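Local coordinates for T9SS C-terminal target domain-containing protein (Bacteroides cellulosilyticus, PDB 5JVK) that probably hydrolyses O-glycosidic bonds as a family 39 glycoside hydrolase of a gut symbiont, at residues L38-R44 with Y70-T76; F122-R126 with K164-K168; T131-T135 with P371-W375. All coordinates share one frame. Numbering follows the deposited sequence.

Contact 1. Residues L38-R44 with Y70-T76; sequences LTGKLVR and YYTLELT
Two strands, 38-44 and 70-76, run antiparallel, their axes approaching to 4.3 Å with 150° between their N-to-C directions. Register follows from the hydrogen-bonded pairs Thr39-Thr76, Lys41-Glu74 and Val43-Thr72, which alternate with the non-hydrogen-bonded pairs Gly40-Leu75, Leu42-Leu73 and Arg44-Tyr71. Each hydrogen-bonded pair exchanges two N-H to O bonds: 2.9 Å both ways between N and O of Thr39 and Thr76, and of Lys41 and Glu74, 2.9 Å from Val43 N to Thr72 O and 2.8 Å from Thr72 N to Val43 O. CA-H...O contacts fill the gaps, as in Tyr71 CA to Val43 O at 3.3 Å.

Apolar contacts lie on the Leu42, Leu73, Leu75 face. Leu42 (mt) brings CD2 to 3.7 Å from Leu73 CD1 (tp). Gly40, lacking a side chain, lets Leu75 CD2 settle 3.8 Å from its CA. Tyr71 (m) sets its ring beside strand 38-44, CE1 3.6 Å from Arg44 CB, while its OH bonds to Glu67 O and Arg44 pairs with Asp47 and Glu67.

The opposite face, mostly polar but for Val43, holds Lys41 NZ 4.1 Å from Glu74 OE1, beyond salt-bridge range, and a water donating to Thr39 O and Glu74 O, 3.0 Å from each and from Thr76 OG1. Such two-faced alternation typifies a β-sheet with one side buried, here the mixed sheet of the N-terminal β-domain, whose leucine face packs on strand 60-65.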
# COMPACT_ATOMS: atom_id res chain seq x y z
N LEU A 38 10.64 -11.84 33.65
CA LEU A 38 10.21 -11.84 32.24
C LEU A 38 11.43 -11.72 31.33
O LEU A 38 12.04 -10.65 31.25
CB LEU A 38 9.23 -10.69 31.98
CG LEU A 38 8.71 -10.47 30.56
CD1 LEU A 38 8.07 -11.73 29.99
CD2 LEU A 38 7.73 -9.31 30.53
N THR A 39 11.79 -12.82 30.66
CA THR A 39 12.90 -12.84 29.70
C THR A 39 12.35 -12.64 28.29
O THR A 39 11.32 -13.22 27.92
CB THR A 39 13.68 -14.17 29.78
OG1 THR A 39 14.10 -14.40 31.12
CG2 THR A 39 14.91 -14.14 28.87
N GLY A 40 13.05 -11.82 27.50
CA GLY A 40 12.68 -11.53 26.11
C GLY A 40 13.85 -11.74 25.16
O GLY A 40 14.96 -11.30 25.44
N LYS A 41 13.58 -12.41 24.03
CA LYS A 41 14.56 -12.62 22.97
C LYS A 41 14.01 -12.06 21.66
O LYS A 41 12.92 -12.46 21.24
CB LYS A 41 14.84 -14.11 22.79
CG LYS A 41 15.73 -14.73 23.86
CD LYS A 41 15.92 -16.22 23.64
CE LYS A 41 16.92 -16.53 22.54
NZ LYS A 41 16.83 -17.94 22.07
N LEU A 42 14.74 -11.14 21.04
CA LEU A 42 14.42 -10.63 19.70
C LEU A 42 15.33 -11.30 18.69
O LEU A 42 16.53 -11.04 18.69
CB LEU A 42 14.60 -9.11 19.64
CG LEU A 42 13.54 -8.27 20.35
CD1 LEU A 42 14.02 -6.84 20.51
CD2 LEU A 42 12.21 -8.30 19.61
N VAL A 43 14.76 -12.14 17.83
CA VAL A 43 15.50 -12.94 16.85
C VAL A 43 15.18 -12.48 15.43
O VAL A 43 14.03 -12.52 15.01
CB VAL A 43 15.15 -14.44 16.98
CG1 VAL A 43 16.12 -15.29 16.16
CG2 VAL A 43 15.17 -14.88 18.44
N ARG A 44 16.21 -12.05 14.70
CA ARG A 44 16.04 -11.48 13.35
C ARG A 44 15.77 -12.56 12.31
O ARG A 44 16.30 -13.67 12.39
CB ARG A 44 17.30 -10.70 12.96
CG ARG A 44 17.16 -9.91 11.66
CD ARG A 44 18.17 -8.78 11.54
NE ARG A 44 19.54 -9.26 11.35
CZ ARG A 44 20.59 -8.47 11.15
NH1 ARG A 44 20.46 -7.14 11.12
NH2 ARG A 44 21.80 -9.00 10.99
N TYR A 70 13.38 -7.22 10.85
CA TYR A 70 12.12 -7.84 11.23
C TYR A 70 12.46 -8.94 12.22
O TYR A 70 13.18 -9.88 11.87
CB TYR A 70 11.43 -8.43 10.00
CG TYR A 70 10.06 -9.00 10.27
CD1 TYR A 70 8.97 -8.16 10.48
CD2 TYR A 70 9.85 -10.38 10.30
CE1 TYR A 70 7.70 -8.67 10.73
CE2 TYR A 70 8.58 -10.90 10.55
CZ TYR A 70 7.52 -10.04 10.76
OH TYR A 70 6.27 -10.54 11.01
N TYR A 71 11.96 -8.82 13.45
CA TYR A 71 12.32 -9.73 14.54
C TYR A 71 11.13 -10.55 15.01
O TYR A 71 9.99 -10.08 14.96
CB TYR A 71 12.88 -8.94 15.73
CG TYR A 71 14.22 -8.29 15.46
CD1 TYR A 71 15.41 -8.92 15.83
CD2 TYR A 71 14.30 -7.05 14.82
CE1 TYR A 71 16.64 -8.33 15.58
CE2 TYR A 71 15.52 -6.46 14.56
CZ TYR A 71 16.69 -7.10 14.94
OH TYR A 71 17.91 -6.52 14.69
N THR A 72 11.41 -11.78 15.45
CA THR A 72 10.47 -12.57 16.23
C THR A 72 10.79 -12.32 17.70
O THR A 72 11.94 -12.45 18.12
CB THR A 72 10.60 -14.08 15.92
OG1 THR A 72 10.44 -14.30 14.51
CG2 THR A 72 9.54 -14.88 16.67
N LEU A 73 9.76 -11.94 18.47
CA LEU A 73 9.89 -11.67 19.90
C LEU A 73 9.38 -12.87 20.69
O LEU A 73 8.18 -13.12 20.73
CB LEU A 73 9.09 -10.41 20.26
CG LEU A 73 8.97 -10.01 21.74
CD1 LEU A 73 10.33 -9.83 22.41
CD2 LEU A 73 8.16 -8.73 21.85
N GLU A 74 10.30 -13.61 21.31
CA GLU A 74 9.96 -14.75 22.18
C GLU A 74 9.99 -14.29 23.64
O GLU A 74 11.05 -13.90 24.14
CB GLU A 74 10.97 -15.89 21.97
CG GLU A 74 10.91 -16.53 20.59
CD GLU A 74 12.18 -17.29 20.23
OE1 GLU A 74 12.86 -17.83 21.13
OE2 GLU A 74 12.50 -17.35 19.01
N LEU A 75 8.84 -14.34 24.31
CA LEU A 75 8.71 -13.92 25.71
C LEU A 75 8.43 -15.11 26.62
O LEU A 75 7.64 -15.99 26.27
CB LEU A 75 7.60 -12.87 25.85
CG LEU A 75 7.92 -11.48 25.29
CD1 LEU A 75 6.65 -10.65 25.13
CD2 LEU A 75 8.92 -10.74 26.17
N THR A 76 9.07 -15.12 27.79
CA THR A 76 8.94 -16.20 28.78
C THR A 76 8.89 -15.63 30.20
O THR A 76 9.88 -15.05 30.67
CB THR A 76 10.12 -17.19 28.67
OG1 THR A 76 10.15 -17.75 27.35
CG2 THR A 76 9.98 -18.33 29.68
O HOH W 1 12.13 -15.68 26.35

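Contact 2. Residues F122-R126 with K164-K168; sequences FRLIR and KEGIK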
# COMPACT_ATOMS: atom_id res chain seq x y z
N PHE A 122 -2.69 5.16 12.48
CA PHE A 122 -2.03 6.12 11.59
C PHE A 122 -0.56 6.37 11.92
O PHE A 122 0.20 6.77 11.03
CB PHE A 122 -2.81 7.43 11.48
CG PHE A 122 -3.83 7.41 10.39
CD1 PHE A 122 -5.03 6.73 10.55
CD2 PHE A 122 -3.57 8.02 9.16
CE1 PHE A 122 -5.96 6.69 9.53
CE2 PHE A 122 -4.49 7.98 8.14
CZ PHE A 122 -5.69 7.32 8.32
N ARG A 123 -0.16 6.14 13.16
CA ARG A 123 1.25 6.11 13.54
C ARG A 123 1.95 4.91 12.89
O ARG A 123 3.09 5.02 12.42
CB ARG A 123 1.39 6.06 15.07
CG ARG A 123 2.81 6.23 15.60
CD ARG A 123 2.79 6.33 17.12
NE ARG A 123 3.99 5.77 17.74
CZ ARG A 123 4.12 5.44 19.04
NH1 ARG A 123 3.11 5.61 19.90
NH2 ARG A 123 5.27 4.93 19.48
N LEU A 124 1.26 3.77 12.86
CA LEU A 124 1.77 2.56 12.20
C LEU A 124 1.81 2.70 10.67
O LEU A 124 2.72 2.19 10.03
CB LEU A 124 0.96 1.33 12.61
CG LEU A 124 1.07 0.93 14.09
CD1 LEU A 124 -0.11 0.09 14.53
CD2 LEU A 124 2.37 0.18 14.34
N ILE A 125 0.82 3.39 10.10
CA ILE A 125 0.81 3.71 8.67
C ILE A 125 1.98 4.63 8.31
O ILE A 125 2.62 4.44 7.27
CB ILE A 125 -0.53 4.34 8.21
CG1 ILE A 125 -1.66 3.30 8.30
CG2 ILE A 125 -0.44 4.87 6.78
CD1 ILE A 125 -3.06 3.89 8.37
N ARG A 126 2.25 5.63 9.16
CA ARG A 126 3.35 6.58 8.95
C ARG A 126 4.72 5.89 8.90
O ARG A 126 5.53 6.17 8.01
CB ARG A 126 3.35 7.67 10.04
CG ARG A 126 4.58 8.58 10.06
CD ARG A 126 4.78 9.34 8.76
NE ARG A 126 6.00 10.16 8.80
CZ ARG A 126 7.24 9.69 8.67
NH1 ARG A 126 7.49 8.39 8.48
NH2 ARG A 126 8.27 10.55 8.72
N LYS A 164 -2.47 14.80 10.79
CA LYS A 164 -1.43 14.76 11.82
C LYS A 164 -0.17 14.03 11.35
O LYS A 164 0.94 14.41 11.74
CB LYS A 164 -1.94 14.13 13.12
CG LYS A 164 -2.97 14.99 13.84
CD LYS A 164 -3.11 14.63 15.31
CE LYS A 164 -4.04 15.60 16.03
NZ LYS A 164 -4.06 15.37 17.50
N GLU A 165 -0.33 13.00 10.52
CA GLU A 165 0.80 12.22 10.00
C GLU A 165 1.20 12.59 8.56
O GLU A 165 2.00 11.89 7.95
CB GLU A 165 0.49 10.72 10.11
CG GLU A 165 0.23 10.22 11.54
CD GLU A 165 1.49 10.13 12.41
OE1 GLU A 165 2.60 10.47 11.94
OE2 GLU A 165 1.36 9.72 13.58
N GLY A 166 0.68 13.71 8.04
CA GLY A 166 1.06 14.24 6.74
C GLY A 166 0.68 13.34 5.58
O GLY A 166 1.50 13.07 4.70
N ILE A 167 -0.57 12.89 5.58
CA ILE A 167 -1.07 11.91 4.62
C ILE A 167 -2.27 12.50 3.88
O ILE A 167 -3.16 13.07 4.50
CB ILE A 167 -1.44 10.59 5.33
CG1 ILE A 167 -0.17 9.88 5.83
CG2 ILE A 167 -2.22 9.65 4.42
CD1 ILE A 167 -0.42 8.82 6.88
N LYS A 168 -2.28 12.36 2.55
CA LYS A 168 -3.40 12.81 1.72
C LYS A 168 -4.44 11.69 1.59
O LYS A 168 -4.15 10.67 0.95
CB LYS A 168 -2.92 13.20 0.32
CG LYS A 168 -2.04 14.44 0.28
CD LYS A 168 -1.78 14.85 -1.16
CE LYS A 168 -0.68 15.89 -1.26
NZ LYS A 168 -0.25 16.11 -2.67
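In this (β/α)8 barrel, helix 118-127, between the first and second strands, meets the turn that leads from helix 153-164 into the third strand. Glu165, where the chain leaves helical geometry, contributes most. Its side chain, folded by two m torsions, lies along the helix backbone, with CG 3.5 Å from Phe122 O and OE2 3.6 Å from Arg123 CA. Gly166 then turns the chain with positive phi, and Ile167 points toward the helix. The CD1 atom of Ile167 sits 4.0 Å from both Phe122 CD2 and Ile125 CG2, an apolar cluster that also touches Ile133 of the second strand. Arg126 borders the Glu165 side of the contact, yet the pair forms no salt bridge: the guanidinium of Arg126, edge-on to Glu165 O, donates through NH2 to Ile97 O. The carboxylate instead meets the aliphatic part of the arginine, Glu165 OE1 lying 3.3 Å from Arg126 CG.

Contact 3. Residues T131-T135 with P371-W375; sequences TRIRT and PGVFW
Strands 132-135 and 373-375 are extended but not hydrogen-bonded partners. Their axes come within 7.7 Å and make an angle of 64° between N-to-C directions, with CA atoms nearest at Arg132-Gly372 (7.5 Å) and Arg134-Phe374 (7.2 Å). They are the second and eighth strands of a closed parallel barrel, and the first, 106-109, runs between them: Arg132 and Arg134 both make backbone hydrogen bonds with Val108. The contact is therefore made mainly through side chains inside the barrel.

Phe374 (m, chi2 -105°) is its wedge. The ring enters between the two inward-pointing arginines, CE1 3.5 Å from Arg132 CB and CD1 3.6 Å from Arg134 CB, and presents its edge to Ile133 C, 3.7 Å from CE1. Gly372 suits this crowding, for a CB there would clash with the phenyl ring and press on Arg132 CD, which lies 4.2 Å from Gly372 CA. Arg132 (mtt, chi4 -79°) gives a weak hydrogen bond from NE to Pro371 O at 3.2 Å; its stronger acceptor is Leu104 O.

Arg134 (ttt, chi4 -97°) touches the ring through CB, but its end leads away to salt bridges with Glu219 and Glu340 and a hydrogen bond to Asn222; a bound glycerol, probably from the crystallisation liquor, lies about 4 Å from the side chain. Glu340 stands near the end of the seventh strand, where clan GH-A enzymes carry their nucleophile, and Asn222 probably matches the asparagine preceding their acid/base. Aromatic packing thus holds the stem of an arginine whose charge pairs with Glu219 and with Glu340, the probable nucleophile.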
# COMPACT_ATOMS: atom_id res chain seq x y z
N THR A 131 2.28 7.88 2.18
CA THR A 131 1.81 9.27 2.15
C THR A 131 0.35 9.42 1.70
O THR A 131 -0.16 10.54 1.64
CB THR A 131 2.66 10.12 1.19
OG1 THR A 131 2.59 9.56 -0.12
CG2 THR A 131 4.10 10.16 1.66
N ARG A 132 -0.31 8.31 1.38
CA ARG A 132 -1.72 8.31 0.99
C ARG A 132 -2.45 7.16 1.66
O ARG A 132 -1.86 6.12 1.95
CB ARG A 132 -1.86 8.17 -0.53
CG ARG A 132 -1.25 9.30 -1.33
CD ARG A 132 -1.40 9.04 -2.82
NE ARG A 132 -0.71 10.03 -3.64
CZ ARG A 132 -1.16 11.25 -3.93
NH1 ARG A 132 -2.33 11.69 -3.46
NH2 ARG A 132 -0.43 12.05 -4.71
N ILE A 133 -3.74 7.36 1.92
CA ILE A 133 -4.62 6.28 2.37
C ILE A 133 -5.93 6.31 1.59
O ILE A 133 -6.37 7.36 1.15
CB ILE A 133 -4.90 6.32 3.90
CG1 ILE A 133 -5.58 7.63 4.34
CG2 ILE A 133 -3.61 6.07 4.67
CD1 ILE A 133 -7.10 7.58 4.40
N ARG A 134 -6.53 5.13 1.42
CA ARG A 134 -7.81 4.98 0.76
C ARG A 134 -8.80 4.37 1.73
O ARG A 134 -8.48 3.39 2.41
CB ARG A 134 -7.68 4.10 -0.48
CG ARG A 134 -8.98 3.89 -1.26
CD ARG A 134 -8.69 3.15 -2.55
NE ARG A 134 -9.88 2.90 -3.37
CZ ARG A 134 -10.60 1.78 -3.40
NH1 ARG A 134 -10.31 0.73 -2.63
NH2 ARG A 134 -11.64 1.70 -4.22
N THR A 135 -10.01 4.93 1.80
CA THR A 135 -11.08 4.34 2.59
C THR A 135 -12.46 4.67 2.02
O THR A 135 -12.61 5.57 1.20
CB THR A 135 -10.98 4.73 4.07
OG1 THR A 135 -11.84 3.88 4.85
CG2 THR A 135 -11.34 6.19 4.30
N PRO A 371 0.21 8.47 -10.02
CA PRO A 371 0.58 9.24 -8.83
C PRO A 371 0.15 8.60 -7.50
O PRO A 371 0.44 9.17 -6.45
CB PRO A 371 -0.17 10.56 -9.04
CG PRO A 371 -1.39 10.17 -9.79
CD PRO A 371 -1.00 9.01 -10.67
N GLY A 372 -0.52 7.45 -7.54
CA GLY A 372 -0.97 6.79 -6.32
C GLY A 372 -1.23 5.30 -6.52
O GLY A 372 -2.23 4.91 -7.13
N VAL A 373 -0.32 4.48 -6.00
CA VAL A 373 -0.46 3.03 -6.00
C VAL A 373 -0.78 2.59 -4.57
O VAL A 373 0.09 2.65 -3.70
CB VAL A 373 0.82 2.35 -6.52
CG1 VAL A 373 0.71 0.83 -6.43
CG2 VAL A 373 1.09 2.80 -7.95
N PHE A 374 -2.02 2.15 -4.36
CA PHE A 374 -2.54 1.86 -3.02
C PHE A 374 -2.53 0.36 -2.73
O PHE A 374 -3.23 -0.41 -3.38
CB PHE A 374 -3.96 2.40 -2.88
CG PHE A 374 -4.05 3.89 -2.88
CD1 PHE A 374 -4.29 4.59 -1.70
CD2 PHE A 374 -3.91 4.61 -4.07
CE1 PHE A 374 -4.38 5.98 -1.71
CE2 PHE A 374 -3.99 6.00 -4.08
CZ PHE A 374 -4.23 6.68 -2.89
N TRP A 375 -1.74 -0.04 -1.73
CA TRP A 375 -1.68 -1.44 -1.31
C TRP A 375 -2.99 -1.84 -0.63
O TRP A 375 -3.46 -1.13 0.27
CB TRP A 375 -0.52 -1.68 -0.34
CG TRP A 375 -0.47 -3.09 0.17
CD1 TRP A 375 -1.06 -3.57 1.31
CD2 TRP A 375 0.20 -4.20 -0.44
NE1 TRP A 375 -0.80 -4.91 1.44
CE2 TRP A 375 -0.02 -5.32 0.39
CE3 TRP A 375 0.97 -4.34 -1.59
CZ2 TRP A 375 0.50 -6.58 0.09
CZ3 TRP A 375 1.49 -5.60 -1.89
CH2 TRP A 375 1.26 -6.70 -1.05

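In the fold
The contacts follow the modular order of the chain. Contact 1 belongs to the N-terminal β-domain and closes before the barrel begins; its centre lies about 27 Å from that of contact 2 and about 33 Å from that of contact 3, touching neither. Contacts 2 and 3 share the (β/α)8 barrel, their centres about 12 Å apart and their segments alternating along the chain. Helix 118-127 leads to strand 132-138, and Lys168 N, 2.9 Å from Thr131 O in a probable hydrogen bond, joins the two contacts. Contact 2 lies in the outer layer, contact 3 in the interior; the last strand, 373-375, closes the barrel beside strand 106-109, so contact 3 reaches across one strand.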